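Putative cytoplasmic protein (Salmonella enterica subsp. enterica serovar Typhimurium, PDB 4J32) probably acts as a type VI secretion effector, a papain-like NlpC/P60 amidase that hydrolyses peptidoglycan and is held in check by the immunity protein Tai4. Local coordinates at residues A[70-79]-A[88-99]; A[104-114]-A[165-173]. One frame throughout, in Å; residues are numbered along the deposited sequence. Where two conformers were deposited one is given.

Contact 1: residues A[70-79]-A[88-99]; sequences FPIARNSPYA and FYIYRVNDMIDY
Ile72 fills the hollow between Tyr99, Ile90 and Met96. Its CG1 sits over one face of the Tyr99 ring, 4.2 Å from the centroid and 28° off the normal, while CD1 reaches on to Ile90 CD1 at 4.0 Å and also meets Met96 CE. Tyr99 CG stands anti to the backbone N (chi1 178°), which carries the ring under Ile72 CG1; Ser76 OG meets its edge in plane, 3.3 Å from Tyr99 CD1. Tyr78 reverses the roles: its ring lies on the first turns of helix 93-103, and one face receives Tyr99 CB and the backbone Asp95 O. In this papain-like fold the loop 70-79 links helix 57-67 to the small hairpin of strands 80-82 and 88-90 while packing against the helix that follows. At one end, Arg74 CA makes a CH-pi contact over a face of Phe88, 4.1 Å from the ring centroid. At the other, Ala79 CB is a small knob 3.3 Å from Tyr91 OH, also touching Arg92, whose guanidinium is gripped by backbone carbonyls of Leu44 and Gln49 of the immunity protein chain. One water ties Ala79 O to Arg92 N and Asp95 OD2; another joins Phe70 O to Tyr99 OH.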
loop_
_atom_site.group_PDB
_atom_site.type_symbol
_atom_site.label_atom_id
_atom_site.label_comp_id
_atom_site.label_asym_id
_atom_site.label_seq_id
_atom_site.Cartn_x
_atom_site.Cartn_y
_atom_site.Cartn_z
ATOM N N PHE A 70 -6.438 -7.493 41.050
ATOM C CA PHE A 70 -5.778 -8.683 40.461
ATOM C C PHE A 70 -4.829 -8.274 39.332
ATOM O O PHE A 70 -4.980 -8.737 38.197
ATOM C CB PHE A 70 -6.825 -9.723 40.011
ATOM C CG PHE A 70 -7.644 -10.234 41.143
ATOM C CD1 PHE A 70 -7.273 -11.395 41.806
ATOM C CD2 PHE A 70 -8.743 -9.506 41.615
ATOM C CE1 PHE A 70 -8.009 -11.852 42.902
ATOM C CE2 PHE A 70 -9.476 -9.953 42.720
ATOM C CZ PHE A 70 -9.109 -11.110 43.363
ATOM N N PRO A 71 -3.837 -7.419 39.656
ATOM C CA PRO A 71 -3.007 -6.809 38.620
ATOM C C PRO A 71 -2.153 -7.845 37.899
ATOM O O PRO A 71 -1.743 -8.865 38.484
ATOM C CB PRO A 71 -2.127 -5.826 39.396
ATOM C CG PRO A 71 -2.045 -6.430 40.777
ATOM C CD PRO A 71 -3.400 -7.025 41.008
ATOM N N ILE A 72 -1.923 -7.577 36.624
ATOM C CA ILE A 72 -1.003 -8.361 35.799
ATOM C C ILE A 72 0.425 -8.133 36.286
ATOM O O ILE A 72 0.904 -6.989 36.339
ATOM C CB ILE A 72 -1.166 -7.968 34.307
ATOM C CG1 ILE A 72 -2.576 -8.380 33.821
ATOM C CG2 ILE A 72 -0.075 -8.610 33.424
ATOM C CD1 ILE A 72 -2.983 -7.734 32.491
ATOM N N ALA A 73 1.101 -9.216 36.653
ATOM C CA ALA A 73 2.448 -9.115 37.219
ATOM C C ALA A 73 3.417 -8.619 36.150
ATOM O O ALA A 73 3.268 -8.963 34.972
ATOM C CB ALA A 73 2.903 -10.464 37.767
ATOM N N ARG A 74 4.397 -7.817 36.564
ATOM C CA ARG A 74 5.430 -7.317 35.655
ATOM C C ARG A 74 6.089 -8.464 34.876
ATOM O O ARG A 74 6.316 -8.370 33.660
ATOM C CB ARG A 74 6.496 -6.548 36.435
ATOM C CG ARG A 74 7.540 -5.898 35.543
ATOM C CD ARG A 74 8.838 -5.616 36.278
ATOM N NE ARG A 74 9.562 -6.833 36.660
ATOM C CZ ARG A 74 10.351 -7.535 35.848
ATOM N NH1 ARG A 74 10.521 -7.173 34.586
ATOM N NH2 ARG A 74 10.963 -8.615 36.303
ATOM N N ASN A 75 6.391 -9.552 35.576
ATOM C CA ASN A 75 7.117 -10.644 34.939
ATOM C C ASN A 75 6.268 -11.774 34.341
ATOM O O ASN A 75 6.791 -12.839 34.026
ATOM C CB ASN A 75 8.173 -11.196 35.894
ATOM C CG ASN A 75 7.567 -11.977 37.029
ATOM O OD1 ASN A 75 6.343 -11.970 37.224
ATOM N ND2 ASN A 75 8.411 -12.666 37.784
ATOM N N SER A 76 4.965 -11.542 34.201
ATOM C CA SER A 76 4.082 -12.439 33.454
ATOM C C SER A 76 4.654 -12.629 32.038
ATOM O O SER A 76 5.071 -11.648 31.415
ATOM C CB SER A 76 2.689 -11.802 33.343
ATOM O OG SER A 76 1.732 -12.804 33.072
ATOM N N PRO A 77 4.699 -13.876 31.538
ATOM C CA PRO A 77 5.343 -14.163 30.248
ATOM C C PRO A 77 4.497 -13.769 29.026
ATOM O O PRO A 77 4.281 -14.599 28.140
ATOM C CB PRO A 77 5.547 -15.687 30.297
ATOM C CG PRO A 77 4.399 -16.182 31.131
ATOM C CD PRO A 77 4.181 -15.106 32.179
ATOM N N TYR A 78 4.037 -12.515 28.996
ATOM C CA TYR A 78 3.194 -11.970 27.922
ATOM C C TYR A 78 3.627 -10.538 27.621
ATOM O O TYR A 78 3.990 -9.791 28.533
ATOM C CB TYR A 78 1.717 -11.965 28.348
ATOM C CG TYR A 78 1.267 -13.346 28.774
ATOM C CD1 TYR A 78 1.060 -14.354 27.829
ATOM C CD2 TYR A 78 1.125 -13.657 30.125
ATOM C CE1 TYR A 78 0.686 -15.648 28.223
ATOM C CE2 TYR A 78 0.748 -14.941 30.532
ATOM C CZ TYR A 78 0.530 -15.918 29.573
ATOM O OH TYR A 78 0.182 -17.182 29.960
ATOM N N ALA A 79 3.580 -10.157 26.345
ATOM C CA ALA A 79 3.930 -8.799 25.959
ATOM C C ALA A 79 2.970 -7.802 26.624
ATOM O O ALA A 79 1.754 -7.995 26.617
ATOM C CB ALA A 79 3.913 -8.658 24.424
ATOM N N PHE A 88 0.405 -2.759 34.358
ATOM C CA PHE A 88 0.758 -3.349 33.058
ATOM C C PHE A 88 -0.432 -3.852 32.280
ATOM O O PHE A 88 -1.380 -4.402 32.860
ATOM C CB PHE A 88 1.800 -4.454 33.242
ATOM C CG PHE A 88 2.992 -4.003 34.036
ATOM C CD1 PHE A 88 4.007 -3.257 33.434
ATOM C CD2 PHE A 88 3.070 -4.270 35.405
ATOM C CE1 PHE A 88 5.098 -2.793 34.191
ATOM C CE2 PHE A 88 4.156 -3.826 36.161
ATOM C CZ PHE A 88 5.170 -3.078 35.552
ATOM N N TYR A 89 -0.346 -3.681 30.956
ATOM C CA TYR A 89 -1.466 -3.894 30.046
ATOM C C TYR A 89 -1.036 -4.762 28.891
ATOM O O TYR A 89 -0.175 -4.369 28.092
ATOM C CB TYR A 89 -1.986 -2.530 29.542
ATOM C CG TYR A 89 -2.583 -1.710 30.660
ATOM C CD1 TYR A 89 -3.957 -1.718 30.888
ATOM C CD2 TYR A 89 -1.765 -0.968 31.535
ATOM C CE1 TYR A 89 -4.517 -1.002 31.948
ATOM C CE2 TYR A 89 -2.315 -0.247 32.602
ATOM C CZ TYR A 89 -3.695 -0.271 32.789
ATOM O OH TYR A 89 -4.248 0.415 33.827
ATOM N N ILE A 90 -1.622 -5.960 28.831
ATOM C CA ILE A 90 -1.415 -6.906 27.738
ATOM C C ILE A 90 -2.141 -6.408 26.489
ATOM O O ILE A 90 -3.281 -5.946 26.574
ATOM C CB ILE A 90 -1.889 -8.323 28.179
ATOM C CG1 ILE A 90 -0.889 -8.914 29.197
ATOM C CG2 ILE A 90 -2.136 -9.268 26.946
ATOM C CD1 ILE A 90 -1.398 -10.245 29.868
ATOM N N TYR A 91 -1.486 -6.493 25.335
ATOM C CA TYR A 91 -2.029 -5.863 24.128
ATOM C C TYR A 91 -2.377 -6.832 22.994
ATOM O O TYR A 91 -2.864 -6.410 21.933
ATOM C CB TYR A 91 -1.131 -4.707 23.656
ATOM C CG TYR A 91 0.323 -5.078 23.364
ATOM C CD1 TYR A 91 0.687 -5.595 22.129
ATOM C CD2 TYR A 91 1.325 -4.896 24.327
ATOM C CE1 TYR A 91 2.022 -5.916 21.831
ATOM C CE2 TYR A 91 2.663 -5.200 24.039
ATOM C CZ TYR A 91 3.004 -5.691 22.781
ATOM O OH TYR A 91 4.300 -6.031 22.470
ATOM N N ARG A 92 -2.118 -8.119 23.215
ATOM C CA ARG A 92 -2.519 -9.173 22.275
ATOM C C ARG A 92 -3.660 -10.013 22.848
ATOM O O ARG A 92 -3.617 -10.452 24.009
ATOM C CB ARG A 92 -1.336 -10.081 21.921
ATOM C CG ARG A 92 -0.245 -9.347 21.148
ATOM C CD ARG A 92 0.942 -10.279 20.798
ATOM N NE ARG A 92 1.773 -9.628 19.786
ATOM C CZ ARG A 92 3.059 -9.292 19.921
ATOM N NH1 ARG A 92 3.730 -9.595 21.038
ATOM N NH2 ARG A 92 3.691 -8.679 18.917
ATOM N N VAL A 93 -4.662 -10.252 22.009
ATOM C CA VAL A 93 -5.795 -11.106 22.358
ATOM C C VAL A 93 -5.335 -12.500 22.765
ATOM O O VAL A 93 -5.741 -13.003 23.816
ATOM C CB VAL A 93 -6.814 -11.199 21.201
ATOM C CG1 VAL A 93 -7.942 -12.216 21.571
ATOM C CG2 VAL A 93 -7.414 -9.789 20.958
ATOM N N ASN A 94 -4.457 -13.107 21.969
ATOM C CA ASN A 94 -3.995 -14.461 22.240
ATOM C C ASN A 94 -3.305 -14.524 23.617
ATOM O O ASN A 94 -3.429 -15.514 24.348
ATOM C CB ASN A 94 -3.064 -14.953 21.122
ATOM C CG ASN A 94 -3.822 -15.585 19.941
ATOM O OD1 ASN A 94 -5.015 -15.917 20.049
ATOM N ND2 ASN A 94 -3.111 -15.799 18.810
ATOM N N ASP A 95 -2.557 -13.465 23.939
ATOM C CA ASP A 95 -1.842 -13.383 25.219
ATOM C C ASP A 95 -2.811 -13.237 26.380
ATOM O O ASP A 95 -2.644 -13.887 27.408
ATOM C CB ASP A 95 -0.831 -12.220 25.245
ATOM C CG ASP A 95 0.469 -12.559 24.536
ATOM O OD1 ASP A 95 0.676 -13.742 24.136
ATOM O OD2 ASP A 95 1.299 -11.640 24.383
ATOM N N MET A 96 -3.846 -12.432 26.201
ATOM C CA MET A 96 -4.827 -12.236 27.267
ATOM C C MET A 96 -5.553 -13.536 27.543
ATOM O O MET A 96 -5.761 -13.911 28.712
ATOM C CB MET A 96 -5.836 -11.131 26.929
ATOM C CG MET A 96 -6.974 -11.002 27.977
ATOM S SD MET A 96 -6.442 -10.791 29.704
ATOM C CE MET A 96 -5.559 -9.230 29.677
ATOM N N ILE A 97 -5.915 -14.242 26.474
ATOM C CA ILE A 97 -6.556 -15.557 26.618
ATOM C C ILE A 97 -5.660 -16.516 27.411
ATOM O O ILE A 97 -6.123 -17.160 28.377
ATOM C CB ILE A 97 -6.946 -16.148 25.239
ATOM C CG1 ILE A 97 -8.057 -15.290 24.630
ATOM C CG2 ILE A 97 -7.458 -17.603 25.414
ATOM C CD1 ILE A 97 -8.419 -15.642 23.165
ATOM N N ASP A 98 -4.389 -16.596 27.032
ATOM C CA ASP A 98 -3.456 -17.510 27.692
ATOM C C ASP A 98 -3.220 -17.102 29.142
ATOM O O ASP A 98 -3.117 -17.961 30.030
ATOM C CB ASP A 98 -2.134 -17.578 26.939
ATOM C CG ASP A 98 -2.231 -18.381 25.658
ATOM O OD1 ASP A 98 -3.058 -19.325 25.570
ATOM O OD2 ASP A 98 -1.459 -18.070 24.731
ATOM N N TYR A 99 -3.151 -15.785 29.378
ATOM C CA TYR A 99 -2.979 -15.242 30.734
ATOM C C TYR A 99 -4.098 -15.714 31.656
ATOM O O TYR A 99 -3.850 -16.212 32.773
ATOM C CB TYR A 99 -2.923 -13.696 30.716
ATOM C CG TYR A 99 -2.791 -13.095 32.114
ATOM C CD1 TYR A 99 -1.529 -12.869 32.688
ATOM C CD2 TYR A 99 -3.932 -12.780 32.876
ATOM C CE1 TYR A 99 -1.411 -12.312 34.002
ATOM C CE2 TYR A 99 -3.820 -12.246 34.179
ATOM C CZ TYR A 99 -2.565 -12.006 34.720
ATOM O OH TYR A 99 -2.483 -11.495 35.990
HETATM O O HOH W 1 -4.744 -11.241 37.300
HETATM O O HOH W 2 -0.126 -4.632 36.491
HETATM O O HOH W 3 0.011 -11.958 37.055
HETATM O O HOH W 4 0.276 -9.056 24.627
#

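Contact 2: residues A[104-114]-A[165-173]; sequences MGKPDLIVNNP and PEVGTLWIL
Trp171 is sandwiched between Met104 and Pro107. Met104 CB lies over the five-membered ring, 3.5 Å from its centroid and 13° off the normal, a CH-pi contact. Bends at chi2 and chi3 (both -70°) fold the Met104 chain back, bringing CE to 3.4 Å from Trp171 CB and keeping the sulfur above the same ring in a more distant Met-aromatic contact. On the opposite face Pro107 CB sits toward the rim, and Thr169 CG2 shares that side, touching Pro107 CB at 3.5 Å. Helix 93-103 adds Leu100 and Thr101 to the indole's surroundings. Farther along, Ile110 and Val167 lie side by side on the face that also carries Thr169. At the far end of the strand pair Pro114 CG packs on Pro165 CB at 3.7 Å, beside Gly168.

Between these apolar groups the backbones pair as antiparallel strands, their axes 168° apart: Leu109 with Leu170 and Val111 with Gly168 are hydrogen-bonded pairs. Within this chain, strand 109-112 is an outermost strand of the four-stranded antiparallel sheet. A classic beta bulge marks its start, where Asp108 N and Leu109 N both donate to Leu170 O. Asp108 OD1 accepts from Ile172 N at 2.8 Å, on its anti side, and also forms a salt bridge with Arg16. Trp171 NE1 donates to Gly105 O at 2.9 Å; the oxygen lies near the ring plane, whereas the donor stands above the carbonyl plane. This bond, with Met104 and Pro107 on the two faces, probably fixes the indole's rotation, and Arg16 probably stabilises the negative charge of Asp108 beside the bulge.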
loop_
_atom_site.group_PDB
_atom_site.type_symbol
_atom_site.label_atom_id
_atom_site.label_comp_id
_atom_site.label_asym_id
_atom_site.label_seq_id
_atom_site.Cartn_x
_atom_site.Cartn_y
_atom_site.Cartn_z
ATOM N N MET A 104 -6.697 -17.931 36.171
ATOM C CA MET A 104 -8.105 -17.933 36.631
ATOM C C MET A 104 -8.616 -19.247 37.231
ATOM O O MET A 104 -9.742 -19.304 37.751
ATOM C CB MET A 104 -9.041 -17.527 35.493
ATOM C CG MET A 104 -8.997 -16.048 35.126
ATOM S SD MET A 104 -9.726 -15.029 36.390
ATOM C CE MET A 104 -11.454 -15.455 36.248
ATOM N N GLY A 105 -7.820 -20.302 37.146
ATOM C CA GLY A 105 -8.253 -21.586 37.660
ATOM C C GLY A 105 -9.105 -22.286 36.621
ATOM O O GLY A 105 -9.108 -21.905 35.432
ATOM N N LYS A 106 -9.829 -23.310 37.067
ATOM C CA LYS A 106 -10.645 -24.115 36.159
ATOM C C LYS A 106 -11.791 -23.266 35.633
ATOM O O LYS A 106 -12.483 -22.607 36.430
ATOM C CB LYS A 106 -11.223 -25.339 36.883
ATOM C CG LYS A 106 -10.191 -26.213 37.581
ATOM C CD LYS A 106 -9.386 -27.053 36.586
ATOM C CE LYS A 106 -7.980 -27.360 37.129
ATOM N NZ LYS A 106 -7.162 -26.087 37.233
ATOM N N PRO A 107 -12.024 -23.303 34.303
ATOM C CA PRO A 107 -13.214 -22.623 33.773
ATOM C C PRO A 107 -14.474 -23.268 34.307
ATOM O O PRO A 107 -14.485 -24.462 34.661
ATOM C CB PRO A 107 -13.133 -22.868 32.262
ATOM C CG PRO A 107 -11.736 -23.327 31.989
ATOM C CD PRO A 107 -11.243 -23.969 33.242
ATOM N N ASP A 108 -15.533 -22.487 34.383
ATOM C CA ASP A 108 -16.790 -22.995 34.903
ATOM C C ASP A 108 -17.704 -23.575 33.840
ATOM O O ASP A 108 -18.528 -24.431 34.141
ATOM C CB ASP A 108 -17.484 -21.889 35.676
ATOM C CG ASP A 108 -16.687 -21.491 36.893
ATOM O OD1 ASP A 108 -16.116 -20.387 36.886
ATOM O OD2 ASP A 108 -16.557 -22.336 37.810
ATOM N N LEU A 109 -17.568 -23.074 32.615
ATOM C CA LEU A 109 -18.312 -23.574 31.444
ATOM C C LEU A 109 -17.374 -23.558 30.251
ATOM O O LEU A 109 -16.668 -22.556 30.011
ATOM C CB LEU A 109 -19.473 -22.632 31.096
ATOM C CG LEU A 109 -20.958 -22.900 31.260
ATOM C CD1 LEU A 109 -21.751 -21.742 30.658
ATOM C CD2 LEU A 109 -21.356 -24.256 30.623
ATOM N N ILE A 110 -17.352 -24.667 29.517
ATOM C CA ILE A 110 -16.703 -24.745 28.208
ATOM C C ILE A 110 -17.741 -25.286 27.232
ATOM O O ILE A 110 -18.313 -26.353 27.466
ATOM C CB ILE A 110 -15.448 -25.652 28.205
ATOM C CG1 ILE A 110 -14.442 -25.214 29.298
ATOM C CG2 ILE A 110 -14.786 -25.652 26.810
ATOM C CD1 ILE A 110 -13.267 -26.218 29.486
ATOM N N VAL A 111 -17.977 -24.548 26.140
ATOM C CA VAL A 111 -19.053 -24.902 25.194
ATOM C C VAL A 111 -18.512 -24.954 23.764
ATOM O O VAL A 111 -18.008 -23.961 23.255
ATOM C CB VAL A 111 -20.255 -23.870 25.271
ATOM C CG1 VAL A 111 -21.443 -24.327 24.417
ATOM C CG2 VAL A 111 -20.684 -23.601 26.708
ATOM N N ASN A 112 -18.604 -26.125 23.130
ATOM C CA ASN A 112 -18.250 -26.281 21.713
ATOM C C ASN A 112 -19.342 -25.642 20.868
ATOM O O ASN A 112 -20.542 -25.780 21.183
ATOM C CB ASN A 112 -18.161 -27.786 21.370
ATOM C CG ASN A 112 -17.412 -28.046 20.082
ATOM O OD1 ASN A 112 -16.545 -27.262 19.685
ATOM N ND2 ASN A 112 -17.732 -29.143 19.433
ATOM N N ASN A 113 -18.949 -24.972 19.781
ATOM C CA ASN A 113 -19.916 -24.335 18.876
ATOM C C ASN A 113 -20.942 -23.505 19.635
ATOM O O ASN A 113 -22.152 -23.750 19.498
ATOM C CB ASN A 113 -20.610 -25.383 17.998
ATOM C CG ASN A 113 -19.628 -26.271 17.282
ATOM O OD1 ASN A 113 -18.698 -25.792 16.641
ATOM N ND2 ASN A 113 -19.803 -27.579 17.420
ATOM N N PRO A 114 -20.465 -22.537 20.439
ATOM C CA PRO A 114 -21.311 -21.822 21.396
ATOM C C PRO A 114 -22.263 -20.814 20.748
ATOM O O PRO A 114 -21.965 -20.275 19.661
ATOM C CB PRO A 114 -20.295 -21.117 22.280
ATOM C CG PRO A 114 -19.154 -20.825 21.357
ATOM C CD PRO A 114 -19.069 -22.051 20.497
ATOM N N PRO A 165 -18.103 -18.730 16.002
ATOM C CA PRO A 165 -17.546 -19.214 17.271
ATOM C C PRO A 165 -17.343 -20.746 17.239
ATOM O O PRO A 165 -18.236 -21.483 16.808
ATOM C CB PRO A 165 -18.623 -18.840 18.312
ATOM C CG PRO A 165 -19.577 -17.907 17.601
ATOM C CD PRO A 165 -19.451 -18.150 16.148
ATOM N N GLU A 166 -16.156 -21.189 17.646
ATOM C CA GLU A 166 -15.829 -22.622 17.740
ATOM C C GLU A 166 -15.919 -23.104 19.196
ATOM O O GLU A 166 -16.473 -24.172 19.478
ATOM C CB GLU A 166 -14.402 -22.870 17.230
ATOM C CG GLU A 166 -14.189 -22.670 15.733
ATOM C CD GLU A 166 -12.786 -22.165 15.422
ATOM O OE1 GLU A 166 -12.098 -21.614 16.338
ATOM O OE2 GLU A 166 -12.391 -22.266 14.249
ATOM N N VAL A 167 -15.337 -22.321 20.111
ATOM C CA VAL A 167 -15.336 -22.662 21.547
ATOM C C VAL A 167 -15.572 -21.413 22.401
ATOM O O VAL A 167 -14.965 -20.362 22.161
ATOM C CB VAL A 167 -14.002 -23.320 22.020
ATOM C CG1 VAL A 167 -14.180 -23.975 23.416
ATOM C CG2 VAL A 167 -13.468 -24.330 21.023
ATOM N N GLY A 168 -16.453 -21.528 23.395
ATOM C CA GLY A 168 -16.694 -20.446 24.347
ATOM C C GLY A 168 -16.419 -20.936 25.753
ATOM O O GLY A 168 -16.829 -22.037 26.109
ATOM N N THR A 169 -15.744 -20.106 26.545
ATOM C CA THR A 169 -15.290 -20.472 27.884
ATOM C C THR A 169 -15.675 -19.344 28.836
ATOM O O THR A 169 -15.426 -18.170 28.544
ATOM C CB THR A 169 -13.746 -20.643 27.886
ATOM O OG1 THR A 169 -13.382 -21.649 26.940
ATOM C CG2 THR A 169 -13.192 -21.029 29.279
ATOM N N LEU A 170 -16.279 -19.707 29.966
ATOM C CA LEU A 170 -16.652 -18.732 30.975
ATOM C C LEU A 170 -15.975 -19.044 32.319
ATOM O O LEU A 170 -15.998 -20.191 32.798
ATOM C CB LEU A 170 -18.184 -18.688 31.129
ATOM C CG LEU A 170 -18.747 -17.640 32.122
ATOM C CD1 LEU A 170 -18.739 -16.227 31.545
ATOM C CD2 LEU A 170 -20.158 -18.032 32.569
ATOM N N TRP A 171 -15.342 -18.017 32.900
ATOM C CA TRP A 171 -14.931 -18.067 34.313
ATOM C C TRP A 171 -15.909 -17.197 35.085
ATOM O O TRP A 171 -15.981 -15.997 34.849
ATOM C CB TRP A 171 -13.522 -17.484 34.499
ATOM C CG TRP A 171 -12.408 -18.404 34.048
ATOM C CD1 TRP A 171 -11.850 -19.413 34.761
ATOM C CD2 TRP A 171 -11.729 -18.375 32.790
ATOM N NE1 TRP A 171 -10.866 -20.038 34.018
ATOM C CE2 TRP A 171 -10.756 -19.401 32.813
ATOM C CE3 TRP A 171 -11.841 -17.580 31.656
ATOM C CZ2 TRP A 171 -9.905 -19.662 31.728
ATOM C CZ3 TRP A 171 -10.987 -17.835 30.568
ATOM C CH2 TRP A 171 -10.031 -18.869 30.622
ATOM N N ILE A 172 -16.666 -17.809 35.988
ATOM C CA ILE A 172 -17.657 -17.060 36.772
ATOM C C ILE A 172 -16.967 -16.078 37.716
ATOM O O ILE A 172 -15.976 -16.431 38.397
ATOM C CB ILE A 172 -18.587 -18.036 37.559
ATOM C CG1 ILE A 172 -19.484 -18.812 36.574
ATOM C CG2 ILE A 172 -19.396 -17.307 38.621
ATOM C CD1 ILE A 172 -20.339 -19.894 37.237
ATOM N N LEU A 173 -17.480 -14.852 37.756
ATOM C CA LEU A 173 -17.052 -13.866 38.752
ATOM C C LEU A 173 -18.121 -13.714 39.829
ATOM O O LEU A 173 -19.303 -13.608 39.505
ATOM C CB LEU A 173 -16.722 -12.507 38.087
ATOM C CG LEU A 173 -15.567 -12.458 37.056
ATOM C CD1 LEU A 173 -15.367 -10.999 36.576
ATOM C CD2 LEU A 173 -14.260 -12.994 37.641
HETATM O O HOH W 5 -18.721 -23.562 15.095
HETATM O O HOH W 6 -20.996 -21.602 17.063
#

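In the fold
Helix 93-103 joins the two contacts: contact 1 packs a loop on its first turns, and contact 2 opens at Met104, just past its last residue, before the chain enters strand 109-112. Their centres are 19 Å apart, yet their nearest atoms come within about 5 Å without touching. Contact 1 lies about 11 Å and contact 2 about 14 Å from the centre of the chain, measured between centres. Both border one 2-ethoxyethanol site: Phe70 and Pro71 from contact 1, Met104 from contact 2, completed by Asn15 and Thr103. The molecule probably came from the crystallisation liquor. Only contact 1 touches the immunity protein chain.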